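Local coordinates for protein putative hexose oxidase (Nonomuraea sp. ATCC 39727, PDB 5AWV) that probably oxidises the sugar of glycopeptide antibiotics with a covalently held FAD, and is caught here in complex with teicoplanin, at residues W292-I297 with A397-G402; A363-A368 with D475-D480; G369-R374 with L424-I429; D377-A382 with A450-E455. All coordinates share one frame; numbering follows the deposited sequence.

Interaction 1. Residues W292-I297 with A397-G402; sequences WSQLMI and AVWLIG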
# COMPACT_ATOMS: atom_id res chain seq x y z
N TRP A 292 -1.37 16.31 10.81
CA TRP A 292 -1.81 15.88 9.51
C TRP A 292 -3.30 16.08 9.35
O TRP A 292 -4.08 15.97 10.28
CB TRP A 292 -1.52 14.37 9.36
CG TRP A 292 -1.99 13.80 8.03
CD1 TRP A 292 -1.33 13.79 6.82
CD2 TRP A 292 -3.20 13.09 7.83
NE1 TRP A 292 -2.08 13.17 5.88
CE2 TRP A 292 -3.23 12.70 6.46
CE3 TRP A 292 -4.26 12.74 8.66
CZ2 TRP A 292 -4.33 12.05 5.90
CZ3 TRP A 292 -5.37 12.10 8.09
CH2 TRP A 292 -5.37 11.71 6.74
N SER A 293 -3.67 16.39 8.14
CA SER A 293 -5.08 16.53 7.78
C SER A 293 -5.31 16.16 6.37
O SER A 293 -4.38 16.11 5.56
CB SER A 293 -5.54 17.98 8.05
OG SER A 293 -4.92 18.87 7.15
N GLN A 294 -6.55 15.87 6.07
CA GLN A 294 -6.91 15.83 4.68
C GLN A 294 -8.23 16.45 4.34
O GLN A 294 -9.20 16.19 5.03
CB GLN A 294 -6.84 14.39 4.12
CG GLN A 294 -7.79 13.39 4.60
CD GLN A 294 -7.63 12.05 3.81
OE1 GLN A 294 -6.61 11.73 3.27
NE2 GLN A 294 -8.67 11.28 3.78
N LEU A 295 -8.23 17.24 3.30
CA LEU A 295 -9.40 17.94 2.86
C LEU A 295 -10.12 17.13 1.84
O LEU A 295 -9.65 16.93 0.76
CB LEU A 295 -9.05 19.37 2.41
CG LEU A 295 -10.22 20.26 1.89
CD1 LEU A 295 -11.32 20.47 2.94
CD2 LEU A 295 -9.73 21.56 1.36
N MET A 296 -11.31 16.65 2.19
CA MET A 296 -12.04 15.73 1.37
C MET A 296 -13.23 16.49 0.78
O MET A 296 -14.10 16.91 1.54
CB MET A 296 -12.47 14.57 2.18
CG MET A 296 -11.28 13.77 2.84
SD MET A 296 -11.81 12.76 4.24
CE MET A 296 -12.43 11.42 3.27
N ILE A 297 -13.20 16.71 -0.52
CA ILE A 297 -14.15 17.53 -1.22
C ILE A 297 -14.97 16.53 -2.02
O ILE A 297 -14.71 16.29 -3.20
CB ILE A 297 -13.50 18.58 -2.10
CG1 ILE A 297 -12.45 19.39 -1.35
CG2 ILE A 297 -14.56 19.50 -2.69
CD1 ILE A 297 -11.56 20.16 -2.27
N ALA A 397 -14.99 12.89 -5.82
CA ALA A 397 -14.31 13.70 -4.82
C ALA A 397 -12.90 14.14 -5.26
O ALA A 397 -12.26 13.49 -6.16
CB ALA A 397 -14.27 12.97 -3.49
N VAL A 398 -12.45 15.25 -4.68
CA VAL A 398 -11.03 15.65 -4.68
C VAL A 398 -10.56 15.63 -3.25
O VAL A 398 -11.17 16.30 -2.38
CB VAL A 398 -10.84 17.03 -5.26
CG1 VAL A 398 -9.35 17.45 -5.18
CG2 VAL A 398 -11.34 17.03 -6.68
N TRP A 399 -9.52 14.85 -2.95
CA TRP A 399 -8.90 14.81 -1.63
C TRP A 399 -7.50 15.45 -1.70
O TRP A 399 -6.73 15.12 -2.62
CB TRP A 399 -8.73 13.37 -1.11
CG TRP A 399 -9.97 12.63 -0.85
CD1 TRP A 399 -11.25 13.02 -1.15
CD2 TRP A 399 -10.07 11.34 -0.25
NE1 TRP A 399 -12.12 12.05 -0.77
CE2 TRP A 399 -11.43 11.01 -0.20
CE3 TRP A 399 -9.14 10.45 0.29
CZ2 TRP A 399 -11.89 9.80 0.34
CZ3 TRP A 399 -9.58 9.25 0.85
CH2 TRP A 399 -10.94 8.92 0.85
N LEU A 400 -7.21 16.34 -0.77
CA LEU A 400 -5.96 17.05 -0.70
C LEU A 400 -5.33 16.56 0.61
O LEU A 400 -5.84 16.83 1.70
CB LEU A 400 -6.19 18.53 -0.71
CG LEU A 400 -6.76 19.10 -2.04
CD1 LEU A 400 -7.76 20.18 -1.79
CD2 LEU A 400 -5.63 19.62 -2.89
N ILE A 401 -4.31 15.70 0.49
CA ILE A 401 -3.79 14.91 1.61
C ILE A 401 -2.49 15.51 2.06
O ILE A 401 -1.58 15.67 1.20
CB ILE A 401 -3.57 13.45 1.12
CG1 ILE A 401 -4.86 12.86 0.47
CG2 ILE A 401 -3.12 12.53 2.20
CD1 ILE A 401 -4.55 11.57 -0.33
N GLY A 402 -2.42 15.87 3.33
CA GLY A 402 -1.20 16.44 3.96
C GLY A 402 0.03 15.56 3.74
O GLY A 402 -0.06 14.38 3.90
O HOH W 1 -4.76 18.35 3.80
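Two indoles lie on the same face of this antiparallel strand pair. The six-membered ring of Trp399 carries the methyl CE of Met296 over one face, 3.8 Å from the ring centroid, a CH-pi contact made possible by the bend at chi3 (81°); SD stands farther from the ring and obliquely to it, completing a Met-aromatic pair. The Trp292 ring has the backbone N of Gln294 above the rim of one face and Gly402 O at its edge, in plane. Trp292 NE1 reaches Gly402 O at 3.1 Å in a weak, strongly bent hydrogen bond, while CZ2 touches Ile401 CG2.

Gln294 lies alongside Trp399 with amide and ring planes 58° apart. Its CG sits in the crowded position between N and the carbonyl carbon, and its amide spans two neighbours: OE1 rests 3.5 Å from Ile401 CG1, and NE2 gives a weak bond to Met296 SD.

Leu295 with Leu400 and Ile297 with Val398 are hydrogen-bonded pairs; Leu295 N meets Leu400 O at 2.9 Å, and Ile297 N meets Val398 O at 2.8 Å. On the Leu295 and Ile297 face, Ile297 CD1 packs on Leu400 CD1 at 3.8 Å. A water donates to both Ser293 O and Leu400 O.

Trp399 NE1 is satisfied by Tyr395 OH, and the ring touches a sugar of the bound antibiotic. Regular main-chain bonding thus fixes a face of two indoles, a methionine and a glutamine beneath the bound peptide, whereas the other face is mainly apolar and packs on helix 264-280, with Ser293 OG held by Tyr278 and His329.

Interaction 2. Residues A363-A368 with D475-D480; sequences ASKTKA and DSDLAD. With N1L (2-amino-2-deoxy-beta-D-glucopyranuronic acid), chain B.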
# COMPACT_ATOMS: atom_id res chain seq x y z
N ALA A 363 -16.60 -0.52 -7.36
CA ALA A 363 -15.75 -0.23 -8.45
C ALA A 363 -15.32 1.28 -8.34
O ALA A 363 -16.11 2.09 -7.97
CB ALA A 363 -16.51 -0.53 -9.72
N SER A 364 -14.07 1.62 -8.56
CA SER A 364 -13.63 2.99 -8.45
C SER A 364 -12.48 3.29 -9.39
O SER A 364 -11.83 2.38 -9.90
CB SER A 364 -13.26 3.26 -6.98
OG SER A 364 -12.04 2.62 -6.66
N LYS A 365 -12.24 4.56 -9.64
CA LYS A 365 -11.07 5.04 -10.38
C LYS A 365 -10.53 6.24 -9.65
O LYS A 365 -11.27 7.20 -9.38
CB LYS A 365 -11.47 5.46 -11.78
CG LYS A 365 -10.44 6.19 -12.59
CD LYS A 365 -9.40 5.26 -13.03
CE LYS A 365 -8.43 5.92 -13.97
NZ LYS A 365 -7.31 4.96 -14.22
N THR A 366 -9.22 6.21 -9.35
CA THR A 366 -8.57 7.27 -8.71
C THR A 366 -7.44 7.72 -9.61
O THR A 366 -6.70 6.89 -10.18
CB THR A 366 -7.98 6.83 -7.35
OG1 THR A 366 -8.99 6.42 -6.47
CG2 THR A 366 -7.20 7.96 -6.70
N LYS A 367 -7.32 9.01 -9.81
CA LYS A 367 -6.24 9.64 -10.56
C LYS A 367 -5.51 10.50 -9.57
O LYS A 367 -6.10 10.89 -8.54
CB LYS A 367 -6.78 10.43 -11.75
CG LYS A 367 -7.65 9.59 -12.65
CD LYS A 367 -8.34 10.27 -13.79
CE LYS A 367 -7.38 10.91 -14.74
NZ LYS A 367 -6.63 9.92 -15.58
N ALA A 368 -4.26 10.83 -9.81
CA ALA A 368 -3.43 11.47 -8.72
C ALA A 368 -2.37 12.44 -9.24
O ALA A 368 -1.96 12.40 -10.41
CB ALA A 368 -2.73 10.34 -7.93
N ASP A 475 -2.21 4.81 -12.36
CA ASP A 475 -3.29 5.24 -13.29
C ASP A 475 -2.79 5.06 -14.76
O ASP A 475 -1.99 5.86 -15.23
CB ASP A 475 -3.55 6.68 -13.04
CG ASP A 475 -4.61 7.28 -14.01
OD1 ASP A 475 -5.30 6.52 -14.75
OD2 ASP A 475 -4.75 8.53 -13.93
N SER A 476 -3.26 3.99 -15.42
CA SER A 476 -2.99 3.68 -16.83
C SER A 476 -3.32 4.79 -17.80
O SER A 476 -2.72 4.81 -18.86
CB SER A 476 -3.81 2.45 -17.25
OG SER A 476 -3.10 1.43 -16.59
N ASP A 477 -4.17 5.77 -17.40
CA ASP A 477 -4.51 6.87 -18.23
C ASP A 477 -3.30 7.73 -18.48
O ASP A 477 -3.25 8.46 -19.52
CB ASP A 477 -5.61 7.78 -17.64
CG ASP A 477 -6.93 7.09 -17.43
OD1 ASP A 477 -7.19 5.93 -17.80
OD2 ASP A 477 -7.77 7.75 -16.84
N LEU A 478 -2.30 7.66 -17.59
CA LEU A 478 -1.13 8.49 -17.76
C LEU A 478 -0.23 7.98 -18.90
O LEU A 478 0.60 8.71 -19.42
CB LEU A 478 -0.28 8.57 -16.50
CG LEU A 478 -0.94 9.33 -15.33
CD1 LEU A 478 0.08 9.56 -14.19
CD2 LEU A 478 -1.52 10.62 -15.86
N ALA A 479 -0.37 6.72 -19.25
CA ALA A 479 0.26 6.13 -20.46
C ALA A 479 -0.68 6.11 -21.67
O ALA A 479 -0.37 5.45 -22.65
CB ALA A 479 0.64 4.69 -20.17
N ASP A 480 -1.83 6.78 -21.63
CA ASP A 480 -2.76 6.72 -22.76
C ASP A 480 -2.57 8.04 -23.45
O ASP A 480 -3.00 9.05 -22.90
CB ASP A 480 -4.18 6.54 -22.28
CG ASP A 480 -5.21 6.56 -23.46
OD1 ASP A 480 -4.89 6.98 -24.58
OD2 ASP A 480 -6.36 6.22 -23.18
C1 N1L B . -8.99 5.07 0.02
C2 N1L B . -9.51 5.61 -1.41
C3 N1L B . -8.39 5.63 -2.48
C4 N1L B . -7.26 6.46 -1.92
C5 N1L B . -6.66 5.73 -0.69
C6 N1L B . -5.39 6.44 -0.13
N2 N1L B . -10.63 4.84 -1.96
O3 N1L B . -8.86 6.29 -3.75
O4 N1L B . -6.21 6.75 -2.98
O5 N1L B . -7.66 5.71 0.40
O6B N1L B . -5.65 7.44 0.85
O6A N1L B . -4.74 7.14 -1.11
O HOH W 2 -3.19 9.71 -12.21
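Asp475 opens the loop with its CG anti to the backbone N (chi1 177°), which aims the carboxylate at strand 363-371; its own amide is bonded to Tyr494 OH. OD1 accepts two hydrogen bonds, both from above the carboxylate plane: from Lys365 NZ at 2.6 Å, and from Asp477 N at 3.0 Å, the latter closing an Asx turn. OD2 turns its syn lone pair to Lys367 NZ at 2.9 Å. The same OD2 takes a bond from a water at 2.6 Å, and that water accepts in turn from Ala368 N, tying the carboxylate to the strand backbone.

Ser476 begins a short 3-10 turn, with its N bonded to Glu94 OE2. Asp477 crosses Lys367 at about a right angle, its OD2 using the anti lone pair to meet Lys367 NZ at 2.8 Å. Its OD1 makes a long salt bridge of 3.7 Å with Lys365 NZ and a further salt bridge with Arg446. Leu478 packs on Tyr449 and Leu493.

The lysines arrive by different routes: Lys365 bends once, at chi2 (73°), whereas Lys367 curls at both chi3 and chi4 to tuck its ammonium between the two acids, near Tyr449 in a cation-pi contact. Between them Thr366 points the other way, its OG1 2.7 Å from O3 of the bound aminosugar.

Two ammonium groups and two carboxylates largely balance within a buried network that extends to Arg446 and, weakly, Glu94, so all four are probably charged. They lock the loop of the berberine-like region to the back of a strand whose opposite side lines the sugar pocket.

Interaction 3. Residues G369-R374 with L424-I429; sequences GYLRKR and LKVNYI. With N1L (2-amino-2-deoxy-beta-D-glucopyranuronic acid), chain B.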
# COMPACT_ATOMS: atom_id res chain seq x y z
N GLY A 369 -1.96 13.34 -8.37
CA GLY A 369 -0.89 14.32 -8.61
C GLY A 369 -0.25 14.69 -7.30
O GLY A 369 -0.87 14.53 -6.22
N TYR A 370 1.00 15.15 -7.35
CA TYR A 370 1.65 15.79 -6.25
C TYR A 370 1.54 17.31 -6.41
O TYR A 370 1.71 17.82 -7.50
CB TYR A 370 3.11 15.46 -6.26
CG TYR A 370 3.48 14.15 -5.65
CD1 TYR A 370 3.65 14.06 -4.26
CD2 TYR A 370 3.78 13.06 -6.45
CE1 TYR A 370 4.05 12.86 -3.68
CE2 TYR A 370 4.19 11.85 -5.87
CZ TYR A 370 4.32 11.75 -4.48
OH TYR A 370 4.70 10.60 -3.85
N LEU A 371 1.40 18.01 -5.30
CA LEU A 371 1.54 19.47 -5.23
C LEU A 371 2.76 19.90 -4.46
O LEU A 371 2.89 19.54 -3.30
CB LEU A 371 0.29 20.07 -4.57
CG LEU A 371 -0.98 19.98 -5.47
CD1 LEU A 371 -2.20 20.37 -4.67
CD2 LEU A 371 -0.86 20.80 -6.75
N ARG A 372 3.52 20.84 -5.04
CA ARG A 372 4.57 21.62 -4.36
C ARG A 372 4.10 22.97 -3.85
O ARG A 372 4.70 23.50 -2.96
CB ARG A 372 5.75 21.92 -5.31
CG ARG A 372 6.32 20.70 -5.93
CD ARG A 372 7.27 21.10 -7.06
NE ARG A 372 8.50 21.62 -6.42
CZ ARG A 372 9.41 22.38 -7.02
NH1 ARG A 372 9.24 22.83 -8.26
NH2 ARG A 372 10.50 22.73 -6.36
N LYS A 373 3.04 23.49 -4.44
CA LYS A 373 2.41 24.77 -4.08
C LYS A 373 0.92 24.48 -4.16
O LYS A 373 0.53 23.43 -4.70
CB LYS A 373 2.78 25.83 -5.07
CG LYS A 373 4.19 26.26 -4.95
CD LYS A 373 4.52 27.13 -6.15
CE LYS A 373 4.50 28.60 -5.86
NZ LYS A 373 5.90 29.13 -5.92
N ARG A 374 0.08 25.40 -3.69
CA ARG A 374 -1.34 25.21 -3.88
C ARG A 374 -1.76 25.16 -5.31
O ARG A 374 -1.14 25.76 -6.24
CB ARG A 374 -2.14 26.27 -3.14
CG ARG A 374 -2.05 27.67 -3.79
CD ARG A 374 -3.23 28.45 -3.27
NE ARG A 374 -3.30 29.86 -3.59
CZ ARG A 374 -3.93 30.40 -4.61
NH1 ARG A 374 -4.52 29.65 -5.53
NH2 ARG A 374 -4.01 31.74 -4.68
N LEU A 424 1.47 18.37 -0.59
CA LEU A 424 0.17 17.65 -0.62
C LEU A 424 0.21 16.57 -1.66
O LEU A 424 0.87 16.74 -2.72
CB LEU A 424 -0.94 18.66 -1.00
CG LEU A 424 -1.24 19.75 0.04
CD1 LEU A 424 -1.95 20.94 -0.61
CD2 LEU A 424 -2.08 19.15 1.14
N LYS A 425 -0.56 15.52 -1.44
CA LYS A 425 -0.84 14.64 -2.50
C LYS A 425 -2.29 14.95 -2.85
O LYS A 425 -3.14 15.16 -1.94
CB LYS A 425 -0.67 13.18 -2.16
CG LYS A 425 0.76 12.78 -1.64
CD LYS A 425 1.06 11.31 -2.02
CE LYS A 425 2.36 10.87 -1.29
NZ LYS A 425 2.90 9.65 -1.90
N VAL A 426 -2.59 14.94 -4.10
CA VAL A 426 -4.02 15.21 -4.49
C VAL A 426 -4.59 14.03 -5.23
O VAL A 426 -4.04 13.63 -6.28
CB VAL A 426 -4.21 16.61 -5.17
CG1 VAL A 426 -3.32 16.83 -6.34
CG2 VAL A 426 -5.67 16.78 -5.71
N ASN A 427 -5.76 13.56 -4.80
CA ASN A 427 -6.45 12.52 -5.46
C ASN A 427 -7.79 12.98 -6.03
O ASN A 427 -8.50 13.82 -5.45
CB ASN A 427 -6.69 11.32 -4.52
CG ASN A 427 -5.41 10.51 -4.26
OD1 ASN A 427 -4.39 10.76 -4.88
ND2 ASN A 427 -5.48 9.58 -3.36
N TYR A 428 -8.09 12.43 -7.18
CA TYR A 428 -9.31 12.66 -7.98
C TYR A 428 -10.00 11.34 -8.13
O TYR A 428 -9.53 10.45 -8.86
CB TYR A 428 -8.92 13.34 -9.31
CG TYR A 428 -8.02 14.58 -9.19
CD1 TYR A 428 -6.65 14.46 -9.16
CD2 TYR A 428 -8.55 15.88 -9.11
CE1 TYR A 428 -5.82 15.54 -9.10
CE2 TYR A 428 -7.71 16.97 -9.03
CZ TYR A 428 -6.35 16.80 -9.02
OH TYR A 428 -5.52 17.88 -8.91
N ILE A 429 -11.14 11.19 -7.44
CA ILE A 429 -11.77 9.92 -7.13
C ILE A 429 -13.19 9.82 -7.64
O ILE A 429 -13.92 10.78 -7.54
CB ILE A 429 -11.83 9.69 -5.63
CG1 ILE A 429 -10.42 9.76 -5.02
CG2 ILE A 429 -12.37 8.29 -5.25
CD1 ILE A 429 -10.45 10.05 -3.55
C1 N1L B . -8.99 5.07 0.02
C2 N1L B . -9.51 5.61 -1.41
C3 N1L B . -8.39 5.63 -2.48
C4 N1L B . -7.26 6.46 -1.92
C5 N1L B . -6.66 5.73 -0.69
C6 N1L B . -5.39 6.44 -0.13
N2 N1L B . -10.63 4.84 -1.96
O3 N1L B . -8.86 6.29 -3.75
O4 N1L B . -6.21 6.75 -2.98
O5 N1L B . -7.66 5.71 0.40
O6B N1L B . -5.65 7.44 0.85
O6A N1L B . -4.74 7.14 -1.11
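Lys425 NZ is the best-held polar atom, gripped four ways: it donates a hydrogen bond to Tyr370 OH at 2.8 Å and makes cation-pi contacts with Tyr165, Tyr403 and Tyr470. The lysine chain runs extended beyond CG and lies beside Tyr370, both pointing the same way from a non-hydrogen-bonded pair, so that CE comes within 3.5 Å of Tyr370 CE1 before the tips join.

The backbone ladder on either side of that pair holds both residues in step. Gly369 and Val426 exchange two bonds, Gly369 N to Val426 O at 3.0 Å and Val426 N to Gly369 O at 2.8 Å, the second nearly along the C=O axis. Next, Leu371 N points almost straight (173°) at Leu424 O, 2.9 Å away, while the return bond from Leu424 N to Leu371 O stretches to 3.3 Å.

The face opposite the lysine is apolar. Leu371 CB meets Leu424 CB at 4.0 Å, and Leu371 CG packs on Val426 CG1, which takes the crowded position between N and the carbonyl carbon (chi1 54°) and leans over Gly369. Leu371 also reaches Leu400 of strand 395-402, one strand beyond 424-432, and Leu424 rests on Tyr278 of helix 264-280. Farther along, Asn427 turns to the side that forms the sugar pocket.

Strand 363-371 is the outermost of its sheet within the chain, and these bonds fasten it. The Lys425 side chain lies about 6 Å from the FAD (nearest atoms); its buried ammonium would be stabilised by the tyrosine rings and may make the Tyr370 hydroxyl somewhat more acidic.

Interaction 4. Residues D377-A382 with A450-E455; sequences DRQIQA and ADVYAE. With N1L (2-amino-2-deoxy-beta-D-glucopyranuronic acid), chain C; MAN (alpha-D-mannopyranose), chain D.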
# COMPACT_ATOMS: atom_id res chain seq x y z
N ASP A 377 -5.42 29.52 -8.99
CA ASP A 377 -6.78 30.00 -9.03
C ASP A 377 -7.60 29.37 -10.15
O ASP A 377 -8.74 29.06 -9.93
CB ASP A 377 -6.79 31.53 -9.17
CG ASP A 377 -6.13 32.24 -7.99
OD1 ASP A 377 -5.98 31.63 -6.88
OD2 ASP A 377 -5.72 33.41 -8.19
N ARG A 378 -6.98 29.13 -11.30
CA ARG A 378 -7.63 28.50 -12.45
C ARG A 378 -7.91 27.04 -12.22
O ARG A 378 -8.92 26.51 -12.61
CB ARG A 378 -6.79 28.70 -13.69
CG ARG A 378 -6.54 30.20 -13.97
CD ARG A 378 -5.78 30.48 -15.27
NE ARG A 378 -6.60 30.19 -16.43
CZ ARG A 378 -6.24 30.39 -17.69
NH1 ARG A 378 -5.05 30.95 -18.00
NH2 ARG A 378 -7.07 30.04 -18.66
N GLN A 379 -7.04 26.40 -11.47
CA GLN A 379 -7.23 25.01 -11.07
C GLN A 379 -8.33 24.88 -10.07
O GLN A 379 -9.13 23.97 -10.14
CB GLN A 379 -5.91 24.42 -10.56
CG GLN A 379 -4.87 24.21 -11.70
CD GLN A 379 -3.56 23.59 -11.21
OE1 GLN A 379 -3.11 22.60 -11.76
NE2 GLN A 379 -2.98 24.16 -10.23
N ILE A 380 -8.39 25.82 -9.12
CA ILE A 380 -9.48 25.74 -8.18
C ILE A 380 -10.84 25.93 -8.91
O ILE A 380 -11.84 25.29 -8.53
CB ILE A 380 -9.30 26.75 -7.05
CG1 ILE A 380 -8.09 26.32 -6.18
CG2 ILE A 380 -10.54 26.96 -6.24
CD1 ILE A 380 -7.65 27.34 -5.21
N GLN A 381 -10.87 26.85 -9.86
CA GLN A 381 -12.06 27.05 -10.70
C GLN A 381 -12.52 25.73 -11.32
O GLN A 381 -13.69 25.38 -11.30
CB GLN A 381 -11.76 28.11 -11.77
CG GLN A 381 -13.01 28.64 -12.52
CD GLN A 381 -12.71 29.59 -13.72
OE1 GLN A 381 -11.74 29.39 -14.48
NE2 GLN A 381 -13.58 30.63 -13.91
N ALA A 382 -11.55 24.99 -11.91
CA ALA A 382 -11.83 23.71 -12.55
C ALA A 382 -12.34 22.67 -11.57
O ALA A 382 -13.30 21.96 -11.89
CB ALA A 382 -10.61 23.20 -13.28
N ALA A 450 -8.31 16.34 -16.46
CA ALA A 450 -7.86 17.06 -17.64
C ALA A 450 -8.11 18.58 -17.51
O ALA A 450 -7.25 19.38 -17.89
CB ALA A 450 -8.52 16.52 -18.89
N ASP A 451 -9.20 18.97 -16.86
CA ASP A 451 -9.48 20.44 -16.71
C ASP A 451 -8.49 21.03 -15.73
O ASP A 451 -7.85 22.11 -15.96
CB ASP A 451 -10.88 20.71 -16.22
CG ASP A 451 -11.97 20.43 -17.28
OD1 ASP A 451 -11.67 20.15 -18.44
OD2 ASP A 451 -13.13 20.44 -16.90
N VAL A 452 -8.30 20.33 -14.63
CA VAL A 452 -7.32 20.81 -13.65
C VAL A 452 -5.94 20.97 -14.26
O VAL A 452 -5.31 22.00 -14.06
CB VAL A 452 -7.29 19.88 -12.40
CG1 VAL A 452 -6.14 20.20 -11.48
CG2 VAL A 452 -8.58 20.00 -11.66
N TYR A 453 -5.52 19.98 -15.06
CA TYR A 453 -4.19 19.94 -15.63
C TYR A 453 -4.17 20.42 -17.10
O TYR A 453 -3.22 20.13 -17.83
CB TYR A 453 -3.52 18.56 -15.44
CG TYR A 453 -3.35 18.24 -13.94
CD1 TYR A 453 -2.48 19.00 -13.13
CD2 TYR A 453 -4.09 17.24 -13.34
CE1 TYR A 453 -2.35 18.72 -11.77
CE2 TYR A 453 -3.98 17.03 -11.97
CZ TYR A 453 -3.10 17.74 -11.23
OH TYR A 453 -3.04 17.47 -9.87
N ALA A 454 -5.11 21.31 -17.46
CA ALA A 454 -5.30 21.69 -18.88
C ALA A 454 -4.12 22.42 -19.49
O ALA A 454 -3.80 22.23 -20.68
CB ALA A 454 -6.63 22.44 -19.11
N GLU A 455 -3.41 23.16 -18.69
CA GLU A 455 -2.28 23.91 -19.18
C GLU A 455 -1.03 23.02 -19.47
O GLU A 455 -0.14 23.42 -20.18
CB GLU A 455 -1.92 25.05 -18.23
CG GLU A 455 -2.97 26.17 -18.16
CD GLU A 455 -2.40 27.51 -17.59
OE1 GLU A 455 -1.40 27.52 -16.81
OE2 GLU A 455 -2.94 28.58 -17.91
C1 N1L C . -3.96 34.43 -18.20
C2 N1L C . -3.05 35.31 -19.20
C3 N1L C . -1.78 34.47 -19.68
C4 N1L C . -1.09 33.75 -18.50
C5 N1L C . -2.17 32.94 -17.70
C6 N1L C . -1.50 32.02 -16.63
N2 N1L C . -3.47 36.02 -20.25
O3 N1L C . -0.93 35.47 -20.26
O4 N1L C . -0.11 32.87 -19.14
O5 N1L C . -3.19 33.85 -17.10
O6B N1L C . -2.57 31.27 -15.99
O6A N1L C . -0.69 32.82 -15.75
C1 MAN D . -17.89 32.04 -15.70
C2 MAN D . -17.15 31.71 -14.40
C3 MAN D . -17.01 30.20 -14.24
C4 MAN D . -18.41 29.54 -14.35
C5 MAN D . -19.11 29.84 -15.72
C6 MAN D . -20.48 29.09 -15.84
O2 MAN D . -17.88 32.18 -13.33
O3 MAN D . -16.35 29.88 -12.93
O4 MAN D . -18.14 28.21 -14.24
O5 MAN D . -19.19 31.28 -15.90
O6 MAN D . -21.52 29.84 -15.13
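Two helix ends meet here: the first turns of helix 377-387 pack against the C-terminal end of helix 438-452 and the residues that follow it. Ala382 makes the apolar touch, its CB 3.9 Å from Asp451 CB and 4.1 Å from Val452 CG2. Gln379 lays its side chain across the helix end at about a right angle to Val452, with CG 3.3 Å from Val452 O. Val452 CG1 in turn stands over the centre of the Tyr453 ring, 3.8 Å above its plane, and Tyr453 OH is bonded to Tyr428 of the sheet below.

Beside the apolar patch lies a charged pair. Arg378, bent at chi3 (70°), brings NH1 to 3.2 Å from Glu455 OE2, but the oxygen sits over a guanidinium face and the two planes are 78° apart, so the salt bridge rests on charge alone. One N-H of NH1 points instead at O6B of a second bound aminosugar (159°), 3.2 Å away, and NH2 bonds to the backbone of a bound peptide. Gln381 NE2 gives a weak bond to mannose O3, while Asp451 is bridged to Lys447.

Ala382, Val452 and the Gln379 chain therefore join the helices, while Arg378 and Gln381 reach out to the antibiotic. Glu455 would chiefly offset the positive charge of Arg378, leaving that group's directional bonds for the ligand.

Overall arrangement
Interactions 1, 2 and 3 all reach the seven-stranded antiparallel sheet, where 291-298, 395-402, 424-432 and 363-371 follow side by side. Interactions 1 and 3 have centres 9 Å apart and join through Ile401 N to Lys425 O. Interactions 2 and 3 share strand 363-371, their centres 14 Å apart, and both border the aminosugar pocket. Interactions 3 and 4, their centres 12 Å apart, are linked by the Tyr428 and Tyr453 hydroxyls where helices 377-387 and 438-452 meet. Along the chain, interactions 3 and 4 fall within the span of interaction 2, while interactions 1 and 2 alternate. One face of the sheet lines the aminosugar pocket near the FAD, and helices pack on the other.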